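PDB 3I4G: SusD-like carbohydrate binding protein BF1063 from Bacteroides fragilis NCTC 9343, which probably binds carbohydrate at the outer membrane, as SusD-like proteins do in glycan uptake. Local coordinates for residues A[97-102]-A[127-132]. Sequence-based numbering, arbitrary orientation.
With EDO (1,2-ethanediol), chain G.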
ATOM      1  N   LYS A  97      -3.250 -19.675   4.988  1.00  8.94           N
ATOM      2  CA  LYS A  97      -3.663 -19.885   6.387  1.00 10.21           C
ATOM      3  C   LYS A  97      -4.999 -19.168   6.621  1.00 10.79           C
ATOM      4  O   LYS A  97      -5.947 -19.777   7.134  1.00 10.59           O
ATOM      5  CB  LYS A  97      -2.616 -19.402   7.379  1.00 12.04           C
ATOM      6  CG  LYS A  97      -2.886 -19.791   8.816  1.00 17.66           C
ATOM      7  CD  LYS A  97      -1.668 -19.635   9.701  1.00 20.95           C
ATOM      8  CE  LYS A  97      -1.900 -20.251  11.086  1.00 27.71           C
ATOM      9  N   ARG A  98      -5.113 -17.894   6.240  1.00  9.00           N
ATOM     10  CA  ARG A  98      -6.354 -17.198   6.429  1.00 10.04           C
ATOM     11  C   ARG A  98      -7.464 -17.839   5.577  1.00  9.82           C
ATOM     12  O   ARG A  98      -8.570 -18.036   6.084  1.00 10.56           O
ATOM     13  CB  ARG A  98      -6.240 -15.716   6.077  1.00 11.19           C
ATOM     14  CG  ARG A  98      -7.607 -15.108   6.121  1.00 12.37           C
ATOM     15  CD  ARG A  98      -7.683 -13.664   5.856  1.00 14.56           C
ATOM     16  NE  ARG A  98      -7.297 -12.836   6.986  1.00 12.85           N
ATOM     17  CZ  ARG A  98      -6.215 -12.093   7.029  1.00 13.96           C
ATOM     18  NH1 ARG A  98      -5.291 -12.193   6.100  1.00 15.27           N
ATOM     19  NH2 ARG A  98      -6.025 -11.287   8.050  1.00 15.08           N
ATOM     20  N   ILE A  99      -7.175 -18.215   4.337  1.00  8.83           N
ATOM     21  CA  ILE A  99      -8.171 -18.858   3.494  1.00  9.20           C
ATOM     22  C   ILE A  99      -8.703 -20.110   4.181  1.00  9.47           C
ATOM     23  O   ILE A  99      -9.921 -20.321   4.232  1.00 10.02           O
ATOM     24  CB  ILE A  99      -7.581 -19.173   2.116  1.00  8.36           C
ATOM     25  CG1 ILE A  99      -7.394 -17.868   1.311  1.00 10.90           C
ATOM     26  CG2 ILE A  99      -8.478 -20.183   1.337  1.00 10.16           C
ATOM     27  CD1 ILE A  99      -6.429 -18.034   0.124  1.00  8.77           C
ATOM     28  N   GLY A 100      -7.814 -20.921   4.729  1.00  9.46           N
ATOM     29  CA  GLY A 100      -8.271 -22.152   5.378  1.00 10.58           C
ATOM     30  C   GLY A 100      -9.144 -21.877   6.567  1.00 10.31           C
ATOM     31  O   GLY A 100     -10.160 -22.550   6.738  1.00 10.75           O
ATOM     32  N   TYR A 101      -8.800 -20.884   7.391  1.00 11.42           N
ATOM     33  CA  TYR A 101      -9.662 -20.540   8.519  1.00 11.39           C
ATOM     34  C   TYR A 101     -10.996 -19.964   8.024  1.00 10.28           C
ATOM     35  O   TYR A 101     -12.038 -20.249   8.630  1.00  9.92           O
ATOM     36  CB  TYR A 101      -8.957 -19.601   9.486  1.00 13.51           C
ATOM     37  CG  TYR A 101      -7.906 -20.302  10.324  1.00 18.53           C
ATOM     38  CD1 TYR A 101      -8.279 -21.319  11.219  1.00 25.39           C
ATOM     39  CD2 TYR A 101      -6.584 -19.943  10.264  1.00 23.80           C
ATOM     40  CE1 TYR A 101      -7.324 -21.970  11.997  1.00 35.02           C
ATOM     41  CE2 TYR A 101      -5.624 -20.578  11.062  1.00 22.99           C
ATOM     42  CZ  TYR A 101      -5.997 -21.581  11.904  1.00 27.17           C
ATOM     43  OH  TYR A 101      -5.028 -22.192  12.686  1.00 35.10           O
ATOM     44  N   CYS A 102     -11.010 -19.181   6.950  1.00  9.40           N
ATOM     45  CA  CYS A 102     -12.267 -18.681   6.413  1.00  9.32           C
ATOM     46  C   CYS A 102     -13.132 -19.820   5.932  1.00 10.26           C
ATOM     47  O   CYS A 102     -14.369 -19.823   6.134  1.00  9.34           O
ATOM     48  CB  CYS A 102     -12.044 -17.712   5.249  1.00 10.33           C
ATOM     49  SG  CYS A 102     -11.345 -16.085   5.698  1.00 12.10           S
ATOM     50  N   PHE A 127     -15.640 -11.719   2.358  1.00  9.93           N
ATOM     51  CA  PHE A 127     -14.813 -10.572   1.991  1.00  7.92           C
ATOM     52  C   PHE A 127     -13.363 -10.851   2.294  1.00  8.53           C
ATOM     53  O   PHE A 127     -12.499 -10.683   1.449  1.00  8.89           O
ATOM     54  CB  PHE A 127     -15.267  -9.325   2.747  1.00  8.53           C
ATOM     55  CG  PHE A 127     -14.276  -8.184   2.677  1.00  8.56           C
ATOM     56  CD1 PHE A 127     -14.187  -7.399   1.539  1.00 10.28           C
ATOM     57  CD2 PHE A 127     -13.441  -7.909   3.745  1.00  8.99           C
ATOM     58  CE1 PHE A 127     -13.274  -6.354   1.470  1.00  9.94           C
ATOM     59  CE2 PHE A 127     -12.534  -6.851   3.663  1.00  9.06           C
ATOM     60  CZ  PHE A 127     -12.457  -6.084   2.514  1.00  8.99           C
ATOM     61  N   LEU A 128     -13.087 -11.286   3.514  1.00  8.66           N
ATOM     62  CA  LEU A 128     -11.716 -11.555   3.935  1.00  8.42           C
ATOM     63  C   LEU A 128     -11.071 -12.648   3.083  1.00  9.17           C
ATOM     64  O   LEU A 128      -9.932 -12.483   2.638  1.00  9.82           O
ATOM     65  CB  LEU A 128     -11.664 -11.908   5.420  1.00  8.92           C
ATOM     66  CG  LEU A 128     -11.977 -10.754   6.356  1.00  8.49           C
ATOM     67  CD1 LEU A 128     -12.174 -11.260   7.780  1.00 10.40           C
ATOM     68  CD2 LEU A 128     -10.870  -9.638   6.319  1.00 11.91           C
ATOM     69  N   ARG A 129     -11.786 -13.736   2.811  1.00  7.75           N
ATOM     70  CA  ARG A 129     -11.239 -14.790   1.977  1.00  8.78           C
ATOM     71  C   ARG A 129     -10.949 -14.273   0.574  1.00  9.93           C
ATOM     72  O   ARG A 129      -9.888 -14.556  -0.018  1.00  9.11           O
ATOM     73  CB  ARG A 129     -12.227 -15.968   1.926  1.00  9.35           C
ATOM     74  CG  ARG A 129     -11.762 -17.086   1.003  1.00  9.16           C
ATOM     75  CD  ARG A 129     -12.722 -18.281   1.005  1.00  9.80           C
ATOM     76  NE  ARG A 129     -14.027 -17.954   0.458  1.00  9.04           N
ATOM     77  CZ  ARG A 129     -14.998 -18.847   0.276  1.00 10.37           C
ATOM     78  NH1 ARG A 129     -14.817 -20.114   0.592  1.00 11.37           N
ATOM     79  NH2 ARG A 129     -16.142 -18.471  -0.246  1.00 10.19           N
ATOM     80  N   ALA A 130     -11.877 -13.519   0.017  1.00  8.74           N
ATOM     81  CA  ALA A 130     -11.686 -13.005  -1.325  1.00  8.27           C
ATOM     82  C   ALA A 130     -10.520 -12.024  -1.447  1.00  9.14           C
ATOM     83  O   ALA A 130      -9.836 -12.031  -2.480  1.00  8.71           O
ATOM     84  CB  ALA A 130     -12.955 -12.366  -1.851  1.00  9.22           C
ATOM     85  N   THR A 131     -10.267 -11.234  -0.410  1.00  9.36           N
ATOM     86  CA  THR A 131      -9.112 -10.360  -0.467  1.00  7.64           C
ATOM     87  C   THR A 131      -7.833 -11.172  -0.605  1.00  7.93           C
ATOM     88  O   THR A 131      -6.925 -10.754  -1.296  1.00  9.24           O
ATOM     89  CB  THR A 131      -8.946  -9.391   0.717  1.00  8.38           C
ATOM     90  OG1 THR A 131      -8.723 -10.103   1.940  1.00  9.27           O
ATOM     91  CG2 THR A 131     -10.104  -8.411   0.838  1.00  8.83           C
ATOM     92  N   GLN A 132      -7.746 -12.340   0.008  1.00  7.98           N
ATOM     93  CA  GLN A 132      -6.520 -13.129  -0.109  1.00  8.76           C
ATOM     94  C   GLN A 132      -6.322 -13.602  -1.526  1.00  8.69           C
ATOM     95  O   GLN A 132      -5.210 -13.538  -2.035  1.00  9.07           O
ATOM     96  CB  GLN A 132      -6.557 -14.317   0.864  1.00  8.66           C
ATOM     97  CG  GLN A 132      -6.817 -13.923   2.312  1.00  8.70           C
ATOM     98  CD  GLN A 132      -5.837 -12.899   2.831  1.00 12.17           C
ATOM     99  OE1 GLN A 132      -4.720 -13.240   3.213  1.00 11.30           O
ATOM    100  NE2 GLN A 132      -6.260 -11.626   2.872  1.00 10.07           N
TER
HETATM  101  C1  EDO G   6      -3.789  -7.991   9.228  1.00 18.78           C
HETATM  102  O1  EDO G   6      -4.037  -9.421   9.183  1.00 17.32           O
HETATM  103  C2  EDO G   6      -4.865  -7.273   9.988  1.00 19.88           C
HETATM  104  O2  EDO G   6      -6.142  -7.466   9.348  1.00 18.95           O
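R98 and Q132 carry the polar side of this buried helix pair, their side chains crossing at about a right angle. R98 NH1 gives a weak, bent bond to Q132 OE1 (3.1 Å), the oxygen lying at the guanidinium edge although the two planes stand 66° apart. The amide is kept from turning over from its other end, where Q132 NE2 donates in the amide plane to T131 OG1 (3.0 Å), whose hydroxyl in turn donates to L128 O (2.8 Å). The guanidinium has stronger company: NH1 pairs with D46, and NE and NH2 reach the carbonyls of L31 and Y32. R98 NH2 also donates to O1 of an ethanediol at 3.0 Å, a molecule probably from the crystallisation liquor.

Van der Waals packing accompanies this: R98 CD lies against the amide carbon Q132 CD at 3.6 Å. The I99 and Q132 side chains pass in opposite directions, I99 CG1 touching Q132 CB. With C102 SG anti to its carbonyl carbon (chi1 -71°), the sulfur lies against R129 N, while C102 CB meets R129 CB at 3.8 Å. R129 NH1 is hydrogen-bonded to N103, and NH2 forms a salt bridge with E173.

The axes of 97-102 and 127-132 come within 9.1 Å, antiparallel at 150°; their helices, 86-109 and 116-139, form a helical hairpin consistent with the TPR-like scaffold of SusD proteins.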